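Local coordinates for protein 3-deoxy-manno-octulosonate cytidylyltransferase (Escherichia coli, PDB 1H7E) that catalyses the transfer of CMP from CTP to the eight-carbon sugar KDO, releasing diphosphate and probably activating the sugar for lipopolysaccharide synthesis, at residues G26-M29 against I30-V33; H32-E35 against R36-V40; Q57-Q60 against A61-G64; Q184-S187 against Q188-E191. All coordinates share one frame; numbering follows the deposited sequence.

Contact 1 (G26-M29 against I30-V33)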
ATOM      1  N   GLY A  26     -38.753 -12.204 -11.739  1.00 38.63           N
ATOM      2  CA  GLY A  26     -39.815 -11.278 -12.096  1.00 38.62           C
ATOM      3  C   GLY A  26     -39.592  -9.771 -11.983  1.00 39.80           C
ATOM      4  O   GLY A  26     -40.540  -9.018 -12.228  1.00 40.56           O
ATOM      5  N   LYS A  27     -38.385  -9.325 -11.605  1.00 37.16           N
ATOM      6  CA  LYS A  27     -38.057  -7.889 -11.478  1.00 33.69           C
ATOM      7  C   LYS A  27     -36.751  -7.573 -12.195  1.00 32.46           C
ATOM      8  O   LYS A  27     -35.865  -8.417 -12.262  1.00 33.89           O
ATOM      9  CB  LYS A  27     -37.856  -7.494 -10.010  1.00 29.87           C
ATOM     10  CG  LYS A  27     -39.079  -7.528  -9.158  1.00 28.44           C
ATOM     11  CD  LYS A  27     -38.676  -7.336  -7.728  1.00 26.46           C
ATOM     12  CE  LYS A  27     -39.885  -7.426  -6.841  1.00 29.36           C
ATOM     13  NZ  LYS A  27     -39.530  -7.376  -5.395  1.00 29.82           N
ATOM     14  N   PRO A  28     -36.610  -6.356 -12.746  1.00 30.91           N
ATOM     15  CA  PRO A  28     -35.350  -6.025 -13.428  1.00 28.59           C
ATOM     16  C   PRO A  28     -34.259  -5.999 -12.351  1.00 30.13           C
ATOM     17  O   PRO A  28     -34.541  -5.709 -11.174  1.00 26.81           O
ATOM     18  CB  PRO A  28     -35.600  -4.610 -13.944  1.00 31.21           C
ATOM     19  CG  PRO A  28     -37.099  -4.539 -14.060  1.00 31.21           C
ATOM     20  CD  PRO A  28     -37.560  -5.238 -12.827  1.00 30.07           C
ATOM     21  N   MET A  29     -33.017  -6.284 -12.736  1.00 29.09           N
ATOM     22  CA  MET A  29     -31.937  -6.291 -11.760  1.00 28.41           C
ATOM     23  C   MET A  29     -31.836  -4.978 -10.982  1.00 24.89           C
ATOM     24  O   MET A  29     -31.690  -4.992  -9.747  1.00 24.69           O
ATOM     25  CB  MET A  29     -30.599  -6.624 -12.416  1.00 30.20           C
ATOM     26  CG  MET A  29     -29.440  -6.600 -11.424  1.00 34.05           C
ATOM     27  SD  MET A  29     -27.955  -7.334 -12.083  1.00 41.38           S
ATOM     28  CE  MET A  29     -27.583  -6.168 -13.421  1.00 41.86           C
ATOM     29  N   ILE A  30     -31.960  -3.860 -11.702  1.00 22.49           N
ATOM     30  CA  ILE A  30     -31.892  -2.528 -11.089  1.00 23.07           C
ATOM     31  C   ILE A  30     -32.956  -2.350  -9.972  1.00 21.28           C
ATOM     32  O   ILE A  30     -32.694  -1.687  -8.950  1.00 22.63           O
ATOM     33  CB  ILE A  30     -31.956  -1.409 -12.179  1.00 22.51           C
ATOM     34  CG1 ILE A  30     -31.506  -0.062 -11.614  1.00 28.02           C
ATOM     35  CG2 ILE A  30     -33.341  -1.287 -12.747  1.00 26.34           C
ATOM     36  CD1 ILE A  30     -30.064  -0.045 -11.144  1.00 31.38           C
ATOM     37  N   GLN A  31     -34.103  -3.025 -10.105  1.00 18.27           N
ATOM     38  CA  GLN A  31     -35.137  -2.923  -9.076  1.00 19.41           C
ATOM     39  C   GLN A  31     -34.735  -3.619  -7.762  1.00 17.89           C
ATOM     40  O   GLN A  31     -34.999  -3.096  -6.668  1.00 19.80           O
ATOM     41  CB  GLN A  31     -36.479  -3.453  -9.580  1.00 19.22           C
ATOM     42  CG  GLN A  31     -37.605  -3.301  -8.527  1.00 20.80           C
ATOM     43  CD  GLN A  31     -38.981  -3.643  -9.082  1.00 21.37           C
ATOM     44  OE1 GLN A  31     -39.179  -3.675 -10.293  1.00 21.27           O
ATOM     45  NE2 GLN A  31     -39.923  -3.918  -8.200  1.00 18.28           N
ATOM     46  N   HIS A  32     -34.073  -4.776  -7.870  1.00 18.81           N
ATOM     47  CA  HIS A  32     -33.620  -5.520  -6.689  1.00 18.57           C
ATOM     48  C   HIS A  32     -32.626  -4.694  -5.883  1.00 19.26           C
ATOM     49  O   HIS A  32     -32.681  -4.665  -4.643  1.00 19.78           O
ATOM     50  CB  HIS A  32     -32.949  -6.836  -7.102  1.00 22.11           C
ATOM     51  CG  HIS A  32     -33.907  -7.873  -7.586  1.00 21.92           C
ATOM     52  ND1 HIS A  32     -34.708  -8.602  -6.731  1.00 22.63           N
ATOM     53  CD2 HIS A  32     -34.203  -8.296  -8.838  1.00 19.62           C
ATOM     54  CE1 HIS A  32     -35.457  -9.431  -7.439  1.00 21.90           C
ATOM     55  NE2 HIS A  32     -35.169  -9.265  -8.717  1.00 21.13           N
ATOM     56  N   VAL A  33     -31.719  -4.017  -6.593  1.00 17.46           N
ATOM     57  CA  VAL A  33     -30.726  -3.179  -5.928  1.00 18.97           C
ATOM     58  C   VAL A  33     -31.413  -2.001  -5.251  1.00 18.13           C
ATOM     59  O   VAL A  33     -31.111  -1.657  -4.100  1.00 20.16           O
ATOM     60  CB  VAL A  33     -29.649  -2.659  -6.917  1.00 17.75           C
ATOM     61  CG1 VAL A  33     -28.650  -1.749  -6.177  1.00 14.77           C
ATOM     62  CG2 VAL A  33     -28.917  -3.839  -7.551  1.00 17.63           C
TER
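The start of helix 29-38, with Pro28 at its N-cap position as the chain leaves the short strand 27-28, brings Lys27 and Pro28 against Gln31 and His32. The carbonyl oxygen of Pro28 accepts from the first turn. Gln31 N donates to Pro28 O at 2.9 Å, coming from above the carbonyl plane, and His32 N adds a weak, longer bond to the same oxygen. Met29 O then receives Val33 N, weakly, at 3.3 Å. Lys27 rises alongside the turn with CG anti to its carbonyl carbon (chi1 -68°) and the rest of the chain extended. This lays CD over one face of the His32 ring, 4.2 Å from the ring centroid, a CH-pi contact, while Lys27 CB comes within 3.5 Å of His32 NE2. Gln31 crosses that lysine chain at about a right angle: its NE2 lies 3.7 Å from Lys27 CD, and its OE1 touches Pro28 CD at 3.4 Å. Both polar tips go on to Glu35, Lys27 NZ by a salt bridge and Gln31 NE2 by a hydrogen bond, while His32 NE2 is hydrogen-bonded to Ile24 O, tying the ring to the partner strand 23-24. A long aliphatic amine thus serves twice, by its methylenes and by its charge, at a strand-to-helix junction with an N-cap proline.

Contact 2 (H32-E35 against R36-V40)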
ATOM      1  N   HIS A  32     -34.073  -4.776  -7.870  1.00 18.81           N
ATOM      2  CA  HIS A  32     -33.620  -5.520  -6.689  1.00 18.57           C
ATOM      3  C   HIS A  32     -32.626  -4.694  -5.883  1.00 19.26           C
ATOM      4  O   HIS A  32     -32.681  -4.665  -4.643  1.00 19.78           O
ATOM      5  CB  HIS A  32     -32.949  -6.836  -7.102  1.00 22.11           C
ATOM      6  CG  HIS A  32     -33.907  -7.873  -7.586  1.00 21.92           C
ATOM      7  ND1 HIS A  32     -34.708  -8.602  -6.731  1.00 22.63           N
ATOM      8  CD2 HIS A  32     -34.203  -8.296  -8.838  1.00 19.62           C
ATOM      9  CE1 HIS A  32     -35.457  -9.431  -7.439  1.00 21.90           C
ATOM     10  NE2 HIS A  32     -35.169  -9.265  -8.717  1.00 21.13           N
ATOM     11  N   VAL A  33     -31.719  -4.017  -6.593  1.00 17.46           N
ATOM     12  CA  VAL A  33     -30.726  -3.179  -5.928  1.00 18.97           C
ATOM     13  C   VAL A  33     -31.413  -2.001  -5.251  1.00 18.13           C
ATOM     14  O   VAL A  33     -31.111  -1.657  -4.100  1.00 20.16           O
ATOM     15  CB  VAL A  33     -29.649  -2.659  -6.917  1.00 17.75           C
ATOM     16  CG1 VAL A  33     -28.650  -1.749  -6.177  1.00 14.77           C
ATOM     17  CG2 VAL A  33     -28.917  -3.839  -7.551  1.00 17.63           C
ATOM     18  N   TYR A  34     -32.357  -1.397  -5.975  1.00 20.21           N
ATOM     19  CA  TYR A  34     -33.109  -0.263  -5.455  1.00 20.09           C
ATOM     20  C   TYR A  34     -33.871  -0.675  -4.203  1.00 16.89           C
ATOM     21  O   TYR A  34     -33.811   0.015  -3.184  1.00 19.43           O
ATOM     22  CB  TYR A  34     -34.080   0.282  -6.527  1.00 22.47           C
ATOM     23  CG  TYR A  34     -34.591   1.690  -6.235  1.00 24.20           C
ATOM     24  CD1 TYR A  34     -35.665   1.905  -5.367  1.00 25.58           C
ATOM     25  CD2 TYR A  34     -33.964   2.805  -6.786  1.00 24.06           C
ATOM     26  CE1 TYR A  34     -36.093   3.200  -5.049  1.00 24.82           C
ATOM     27  CE2 TYR A  34     -34.386   4.099  -6.477  1.00 25.47           C
ATOM     28  CZ  TYR A  34     -35.445   4.287  -5.608  1.00 26.65           C
ATOM     29  OH  TYR A  34     -35.815   5.573  -5.292  1.00 31.14           O
ATOM     30  N   GLU A  35     -34.569  -1.809  -4.279  1.00 18.34           N
ATOM     31  CA  GLU A  35     -35.339  -2.302  -3.139  1.00 19.30           C
ATOM     32  C   GLU A  35     -34.469  -2.590  -1.920  1.00 22.06           C
ATOM     33  O   GLU A  35     -34.865  -2.280  -0.799  1.00 20.38           O
ATOM     34  CB  GLU A  35     -36.159  -3.528  -3.523  1.00 21.70           C
ATOM     35  CG  GLU A  35     -37.208  -3.239  -4.588  1.00 26.88           C
ATOM     36  CD  GLU A  35     -38.136  -4.414  -4.843  1.00 30.67           C
ATOM     37  OE1 GLU A  35     -38.085  -5.400  -4.081  1.00 34.21           O
ATOM     38  OE2 GLU A  35     -38.931  -4.350  -5.798  1.00 29.63           O
ATOM     39  N   ARG A  36     -33.278  -3.160  -2.119  1.00 22.15           N
ATOM     40  CA  ARG A  36     -32.385  -3.403  -0.974  1.00 20.09           C
ATOM     41  C   ARG A  36     -31.835  -2.098  -0.410  1.00 17.53           C
ATOM     42  O   ARG A  36     -31.723  -1.944   0.799  1.00 16.04           O
ATOM     43  CB  ARG A  36     -31.259  -4.363  -1.341  1.00 23.39           C
ATOM     44  CG  ARG A  36     -31.713  -5.792  -1.243  1.00 28.81           C
ATOM     45  CD  ARG A  36     -31.121  -6.623  -2.316  1.00 34.12           C
ATOM     46  NE  ARG A  36     -31.741  -7.943  -2.352  1.00 41.35           N
ATOM     47  CZ  ARG A  36     -31.313  -9.007  -1.676  1.00 43.57           C
ATOM     48  NH1 ARG A  36     -30.244  -8.936  -0.886  1.00 44.50           N
ATOM     49  NH2 ARG A  36     -31.952 -10.160  -1.813  1.00 45.66           N
ATOM     50  N   ALA A  37     -31.553  -1.136  -1.290  1.00 16.96           N
ATOM     51  CA  ALA A  37     -31.047   0.175  -0.873  1.00 15.29           C
ATOM     52  C   ALA A  37     -32.055   0.887   0.036  1.00 16.88           C
ATOM     53  O   ALA A  37     -31.668   1.564   1.001  1.00 16.60           O
ATOM     54  CB  ALA A  37     -30.733   1.028  -2.103  1.00 15.00           C
ATOM     55  N   LEU A  38     -33.349   0.695  -0.245  1.00 17.87           N
ATOM     56  CA  LEU A  38     -34.400   1.314   0.563  1.00 20.45           C
ATOM     57  C   LEU A  38     -34.440   0.794   1.987  1.00 23.06           C
ATOM     58  O   LEU A  38     -34.940   1.483   2.872  1.00 26.27           O
ATOM     59  CB  LEU A  38     -35.775   1.116  -0.076  1.00 18.70           C
ATOM     60  CG  LEU A  38     -36.047   2.013  -1.266  1.00 18.83           C
ATOM     61  CD1 LEU A  38     -37.331   1.588  -1.947  1.00 22.84           C
ATOM     62  CD2 LEU A  38     -36.116   3.438  -0.786  1.00 17.90           C
ATOM     63  N   GLN A  39     -33.910  -0.414   2.199  1.00 24.61           N
ATOM     64  CA  GLN A  39     -33.887  -1.043   3.512  1.00 23.74           C
ATOM     65  C   GLN A  39     -32.741  -0.575   4.400  1.00 23.65           C
ATOM     66  O   GLN A  39     -32.639  -1.000   5.544  1.00 24.50           O
ATOM     67  CB  GLN A  39     -33.827  -2.561   3.361  1.00 26.20           C
ATOM     68  CG  GLN A  39     -34.978  -3.160   2.556  1.00 35.16           C
ATOM     69  CD  GLN A  39     -34.815  -4.664   2.314  1.00 41.81           C
ATOM     70  OE1 GLN A  39     -34.218  -5.366   3.129  1.00 45.85           O
ATOM     71  NE2 GLN A  39     -35.339  -5.159   1.189  1.00 42.19           N
ATOM     72  N   VAL A  40     -31.878   0.295   3.880  1.00 22.39           N
ATOM     73  CA  VAL A  40     -30.739   0.788   4.655  1.00 19.82           C
ATOM     74  C   VAL A  40     -31.170   1.924   5.556  1.00 21.72           C
ATOM     75  O   VAL A  40     -31.602   2.970   5.084  1.00 22.12           O
ATOM     76  CB  VAL A  40     -29.570   1.275   3.742  1.00 19.32           C
ATOM     77  CG1 VAL A  40     -28.395   1.733   4.582  1.00 13.91           C
ATOM     78  CG2 VAL A  40     -29.144   0.170   2.789  1.00 14.33           C
TER
HETATM   79  O   HOH W   1     -34.104  -7.950  -4.174  1.00 41.61           O
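Arg36 folds back over the carbonyl of His32, one turn earlier in helix 29-38, and Arg36 N donates to His32 O at 3.0 Å. From CB outward the side chain keeps to this carbonyl: CB, CG and CD all lie near it, with Arg36 CD closest to His32 O at 3.4 Å. The bend at chi2 (143°) keeps the methylenes close to the helix before the polar end departs. Arg36 NE then donates to a water at 3.0 Å, and that water sits 2.7 Å from His32 ND1, in the planes of both the imidazole and the guanidinium, so two groups too far apart to touch are bridged. NH1 continues to Ile102 O, and NH2 makes a weak, long ion pair with Glu240.

Another turn pairs Tyr34 with Leu38: the Tyr34 ring's CE1 meets Leu38 CD1 at 3.7 Å, apolar surface on apolar surface, while Leu38 N donates to Tyr34 O at 3.1 Å. A valine in place of Tyr34 removes ring and hydroxyl, and would probably open a gap beside Leu38 CD1 and leave Lys65 N without its acceptor. Small Ala37 lets the helix lie close to the sheet, touching Ile5 of strand 3-8 and Val46 of strand 45-50; Tyr34 and Leu38 also rest on Val46, and Val40 touches both strand 3-8 and helix 104-116.

Contact 3 (Q57-Q60 against A61-G64)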
ATOM      1  N   GLN A  57     -36.573   5.306 -17.707  1.00 37.87           N
ATOM      2  CA  GLN A  57     -37.969   4.897 -17.828  1.00 43.20           C
ATOM      3  C   GLN A  57     -38.276   3.684 -16.957  1.00 39.30           C
ATOM      4  O   GLN A  57     -39.272   3.680 -16.225  1.00 39.31           O
ATOM      5  CB  GLN A  57     -38.319   4.586 -19.291  1.00 50.47           C
ATOM      6  CG  GLN A  57     -38.899   5.776 -20.044  1.00 63.15           C
ATOM      7  CD  GLN A  57     -40.124   6.357 -19.344  1.00 70.30           C
ATOM      8  OE1 GLN A  57     -41.217   5.776 -19.393  1.00 73.46           O
ATOM      9  NE2 GLN A  57     -39.941   7.496 -18.666  1.00 72.88           N
ATOM     10  N   ALA A  58     -37.426   2.657 -17.050  1.00 35.22           N
ATOM     11  CA  ALA A  58     -37.605   1.433 -16.267  1.00 33.72           C
ATOM     12  C   ALA A  58     -37.624   1.756 -14.775  1.00 32.28           C
ATOM     13  O   ALA A  58     -38.411   1.192 -14.015  1.00 32.66           O
ATOM     14  CB  ALA A  58     -36.502   0.441 -16.579  1.00 34.61           C
ATOM     15  N   VAL A  59     -36.783   2.701 -14.367  1.00 27.92           N
ATOM     16  CA  VAL A  59     -36.714   3.094 -12.972  1.00 27.23           C
ATOM     17  C   VAL A  59     -37.992   3.820 -12.526  1.00 29.84           C
ATOM     18  O   VAL A  59     -38.595   3.482 -11.505  1.00 29.78           O
ATOM     19  CB  VAL A  59     -35.450   3.941 -12.718  1.00 26.63           C
ATOM     20  CG1 VAL A  59     -35.477   4.517 -11.308  1.00 22.14           C
ATOM     21  CG2 VAL A  59     -34.193   3.072 -12.940  1.00 20.82           C
ATOM     22  N   GLN A  60     -38.421   4.802 -13.308  1.00 33.62           N
ATOM     23  CA  GLN A  60     -39.636   5.547 -12.989  1.00 38.12           C
ATOM     24  C   GLN A  60     -40.866   4.623 -12.950  1.00 35.76           C
ATOM     25  O   GLN A  60     -41.735   4.761 -12.078  1.00 34.49           O
ATOM     26  CB  GLN A  60     -39.821   6.694 -13.988  1.00 41.73           C
ATOM     27  CG  GLN A  60     -38.905   7.866 -13.684  1.00 50.38           C
ATOM     28  CD  GLN A  60     -38.856   8.897 -14.794  1.00 56.19           C
ATOM     29  OE1 GLN A  60     -39.543   8.775 -15.814  1.00 58.72           O
ATOM     30  NE2 GLN A  60     -38.021   9.917 -14.607  1.00 58.87           N
ATOM     31  N   ALA A  61     -40.880   3.633 -13.846  1.00 35.09           N
ATOM     32  CA  ALA A  61     -41.969   2.664 -13.926  1.00 33.26           C
ATOM     33  C   ALA A  61     -42.207   1.950 -12.587  1.00 32.33           C
ATOM     34  O   ALA A  61     -43.341   1.566 -12.294  1.00 32.70           O
ATOM     35  CB  ALA A  61     -41.706   1.661 -15.033  1.00 32.26           C
ATOM     36  N   PHE A  62     -41.155   1.712 -11.795  1.00 25.05           N
ATOM     37  CA  PHE A  62     -41.389   1.094 -10.492  1.00 23.43           C
ATOM     38  C   PHE A  62     -41.435   2.130  -9.376  1.00 21.15           C
ATOM     39  O   PHE A  62     -41.529   1.789  -8.198  1.00 22.07           O
ATOM     40  CB  PHE A  62     -40.451  -0.093 -10.178  1.00 24.16           C
ATOM     41  CG  PHE A  62     -38.990   0.254 -10.095  1.00 21.87           C
ATOM     42  CD1 PHE A  62     -38.482   0.952  -8.999  1.00 19.08           C
ATOM     43  CD2 PHE A  62     -38.108  -0.185 -11.088  1.00 19.92           C
ATOM     44  CE1 PHE A  62     -37.113   1.205  -8.886  1.00 19.76           C
ATOM     45  CE2 PHE A  62     -36.737   0.062 -10.987  1.00 19.20           C
ATOM     46  CZ  PHE A  62     -36.238   0.758  -9.882  1.00 17.19           C
ATOM     47  N   GLY A  63     -41.412   3.407  -9.769  1.00 22.40           N
ATOM     48  CA  GLY A  63     -41.491   4.496  -8.808  1.00 24.56           C
ATOM     49  C   GLY A  63     -40.203   4.993  -8.171  1.00 25.19           C
ATOM     50  O   GLY A  63     -40.240   5.741  -7.186  1.00 26.26           O
ATOM     51  N   GLY A  64     -39.062   4.577  -8.701  1.00 22.30           N
ATOM     52  CA  GLY A  64     -37.810   5.033  -8.129  1.00 25.07           C
ATOM     53  C   GLY A  64     -37.351   6.358  -8.723  1.00 26.12           C
ATOM     54  O   GLY A  64     -37.857   6.788  -9.770  1.00 25.90           O
TER
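A Schellman motif closes helix 53-61, with Gly63 as its C-prime residue and Val59, Gln60, Phe62 and Gly64 completing the turn. The two defining bonds are Gly64 N to Val59 O, 3.0 Å, and Gly63 N to Gln60 O, 2.7 Å. Gly63 has a positive phi of 87°, a backbone shape that would jam any side chain against the preceding carbonyl, which explains the residue type. Val59 O is gripped twice: Phe62 N also donates to it, at 3.1 Å, and the two donors reach it from opposite faces of its carbonyl plane. Before the turn, the regular helical bond from Ala61 N to Gln57 O still holds.

Phe62 folds its ring back over the last helical turn. Its CG lies between the backbone N and the carbonyl carbon (chi1 63°), which swings the ring above Val59. The CA of Val59 stands over the same ring 4.0 Å from the centroid, a CH-pi contact, and Val59 CG1 meets Phe62 CZ at 4.1 Å. Beyond the turn the aromatic ring reaches helix 29-38, touching Ile30 and Gln31 and meeting the Tyr34 ring edge-to-face. Gly64 also suits its place, since a side chain there would clash with Phe62 CE1. Directly over the centre of the Phe62 ring, 3.4 Å above its plane, lies Val59 O.

Contact 4 (Q184-S187 against Q188-E191)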
ATOM      1  N   GLN A 184     -16.308  17.353  -4.265  1.00 13.37           N
ATOM      2  CA  GLN A 184     -16.189  18.741  -4.759  1.00 16.99           C
ATOM      3  C   GLN A 184     -14.792  19.047  -5.285  1.00 20.26           C
ATOM      4  O   GLN A 184     -14.619  19.870  -6.190  1.00 21.90           O
ATOM      5  CB  GLN A 184     -16.507  19.749  -3.659  1.00 16.27           C
ATOM      6  CG  GLN A 184     -17.965  19.757  -3.263  1.00 20.42           C
ATOM      7  CD  GLN A 184     -18.275  20.734  -2.155  1.00 24.45           C
ATOM      8  OE1 GLN A 184     -17.729  20.643  -1.057  1.00 26.92           O
ATOM      9  NE2 GLN A 184     -19.184  21.656  -2.426  1.00 27.24           N
ATOM     10  N   ASN A 185     -13.794  18.396  -4.694  1.00 21.20           N
ATOM     11  CA  ASN A 185     -12.401  18.585  -5.085  1.00 24.12           C
ATOM     12  C   ASN A 185     -11.858  17.478  -5.991  1.00 22.56           C
ATOM     13  O   ASN A 185     -10.715  17.552  -6.434  1.00 25.43           O
ATOM     14  CB  ASN A 185     -11.516  18.668  -3.833  1.00 28.28           C
ATOM     15  CG  ASN A 185     -11.865  19.845  -2.950  1.00 32.96           C
ATOM     16  OD1 ASN A 185     -12.084  20.957  -3.438  1.00 37.15           O
ATOM     17  ND2 ASN A 185     -11.927  19.607  -1.641  1.00 36.23           N
ATOM     18  N   TYR A 186     -12.701  16.515  -6.342  1.00 19.80           N
ATOM     19  CA  TYR A 186     -12.271  15.375  -7.130  1.00 16.04           C
ATOM     20  C   TYR A 186     -11.754  15.613  -8.521  1.00 20.86           C
ATOM     21  O   TYR A 186     -10.749  15.016  -8.899  1.00 18.81           O
ATOM     22  CB  TYR A 186     -13.359  14.298  -7.200  1.00 17.71           C
ATOM     23  CG  TYR A 186     -12.871  12.997  -7.813  1.00 17.38           C
ATOM     24  CD1 TYR A 186     -12.132  12.065  -7.056  1.00 18.36           C
ATOM     25  CD2 TYR A 186     -13.131  12.699  -9.149  1.00 17.26           C
ATOM     26  CE1 TYR A 186     -11.669  10.865  -7.633  1.00 18.95           C
ATOM     27  CE2 TYR A 186     -12.675  11.507  -9.731  1.00 20.14           C
ATOM     28  CZ  TYR A 186     -11.950  10.600  -8.970  1.00 20.17           C
ATOM     29  OH  TYR A 186     -11.543   9.438  -9.568  1.00 22.72           O
ATOM     30  N   SER A 187     -12.452  16.439  -9.296  1.00 19.96           N
ATOM     31  CA  SER A 187     -12.057  16.693 -10.688  1.00 23.59           C
ATOM     32  C   SER A 187     -10.708  17.385 -10.881  1.00 18.30           C
ATOM     33  O   SER A 187     -10.206  17.440 -11.991  1.00 22.81           O
ATOM     34  CB  SER A 187     -13.162  17.465 -11.430  1.00 28.20           C
ATOM     35  OG  SER A 187     -13.218  18.816 -10.998  1.00 35.77           O
ATOM     36  N   GLN A 188     -10.151  17.941  -9.807  1.00 16.69           N
ATOM     37  CA  GLN A 188      -8.850  18.598  -9.857  1.00 23.39           C
ATOM     38  C   GLN A 188      -7.672  17.616  -9.613  1.00 24.52           C
ATOM     39  O   GLN A 188      -6.513  17.993  -9.782  1.00 27.52           O
ATOM     40  CB  GLN A 188      -8.775  19.735  -8.821  1.00 29.58           C
ATOM     41  CG  GLN A 188      -9.810  20.864  -9.015  1.00 42.46           C
ATOM     42  CD  GLN A 188      -9.915  21.360 -10.461  1.00 49.25           C
ATOM     43  OE1 GLN A 188      -8.908  21.543 -11.152  1.00 53.11           O
ATOM     44  NE2 GLN A 188     -11.146  21.576 -10.923  1.00 53.11           N
ATOM     45  N   LEU A 189      -7.960  16.387  -9.177  1.00 18.76           N
ATOM     46  CA  LEU A 189      -6.910  15.400  -8.916  1.00 15.61           C
ATOM     47  C   LEU A 189      -6.366  14.821 -10.216  1.00 13.28           C
ATOM     48  O   LEU A 189      -7.113  14.470 -11.139  1.00 15.37           O
ATOM     49  CB  LEU A 189      -7.436  14.249  -8.065  1.00 15.64           C
ATOM     50  CG  LEU A 189      -8.025  14.591  -6.706  1.00 16.93           C
ATOM     51  CD1 LEU A 189      -8.512  13.332  -6.025  1.00 18.78           C
ATOM     52  CD2 LEU A 189      -6.983  15.300  -5.891  1.00 21.00           C
ATOM     53  N   PRO A 190      -5.041  14.750 -10.332  1.00 15.78           N
ATOM     54  CA  PRO A 190      -4.538  14.181 -11.587  1.00 18.27           C
ATOM     55  C   PRO A 190      -4.549  12.647 -11.497  1.00 19.22           C
ATOM     56  O   PRO A 190      -4.594  12.088 -10.393  1.00 16.27           O
ATOM     57  CB  PRO A 190      -3.105  14.723 -11.648  1.00 18.90           C
ATOM     58  CG  PRO A 190      -2.703  14.794 -10.160  1.00 18.44           C
ATOM     59  CD  PRO A 190      -3.961  15.299  -9.483  1.00 16.39           C
ATOM     60  N   GLU A 191      -4.605  11.980 -12.649  1.00 17.29           N
ATOM     61  CA  GLU A 191      -4.524  10.520 -12.699  1.00 21.55           C
ATOM     62  C   GLU A 191      -3.094  10.155 -12.212  1.00 19.64           C
ATOM     63  O   GLU A 191      -2.148  10.911 -12.421  1.00 18.87           O
ATOM     64  CB  GLU A 191      -4.699  10.026 -14.136  1.00 27.42           C
ATOM     65  CG  GLU A 191      -6.063  10.291 -14.719  1.00 37.74           C
ATOM     66  CD  GLU A 191      -6.225   9.682 -16.093  1.00 44.92           C
ATOM     67  OE1 GLU A 191      -5.831   8.508 -16.287  1.00 48.76           O
ATOM     68  OE2 GLU A 191      -6.752  10.379 -16.982  1.00 50.72           O
TER
HETATM   69  O   HOH W   2     -13.055  20.221  -8.459  1.00 47.48           O
HETATM   70  O   HOH W   3     -10.022  13.651 -11.054  1.00 18.34           O
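This is a surface contact in which the chain leaves helix 180-185 through overlapping turns, and in it Tyr186 and Leu189 meet across a type I beta turn. Leu189 N donates to Tyr186 O at 3.1 Å, arriving from above the carbonyl plane, and one residue earlier Gln188 N gives a weak bond to Asn185 O. The two side chains cross at about a right angle, with Leu189 CD1 4.0 Å from Tyr186 CD1. Leu189 brings its branch over the turn with CG anti to the carbonyl carbon (chi1 -58°), so that Leu189 CG also lies 3.5 Å from Tyr186 O, and it goes on to rest on Arg204, Ala208 and Ile210. A branched apolar side chain suits a place against the Tyr186 ring on one hand and Ala208 and Ile210 on the other. Cutting Leu189 back to an alanine removes the branch, which would probably open a gap beside the Tyr186 ring and leave Ala208 and Ile210 without the methyl groups that rest on them.

The tyrosine is the buried member: its ring packs against helices 76-86 and 203-207, and its OH bonds to Glu201, a fit for a residue that is apolar along its length and polar at its tip. Outside, the polar residues meet solvent. One water bonds Gln184 O and lies 2.9 Å from Ser187 OG, with a weak bond from Gln188 NE2. A second water donates to both ends of the turn, 2.7 Å from Tyr186 O and 3.0 Å from Leu189 O.

In the fold
Contact 1 leads from strand 27-28 into helix 29-38 and contact 2 continues along it; they share His32 and Val33, and the salt bridge from Lys27 to Glu35 binds one to the other. Contact 3 ends a different helix but joins the same cluster: its Phe62 packs on Ile30 and Gln31 of contact 1 and on Tyr34 of contact 2. These three are partly buried, with N-cap bonds in contact 1, regular helical bonds in contact 2 and Schellman bonds in contact 3. Contact 4 is a surface turn about 30 Å from contact 2, centre to centre, and touches none of the others. Contacts 2 and 4 both have bridging water; in contact 4 it links backbone and exposed side chains.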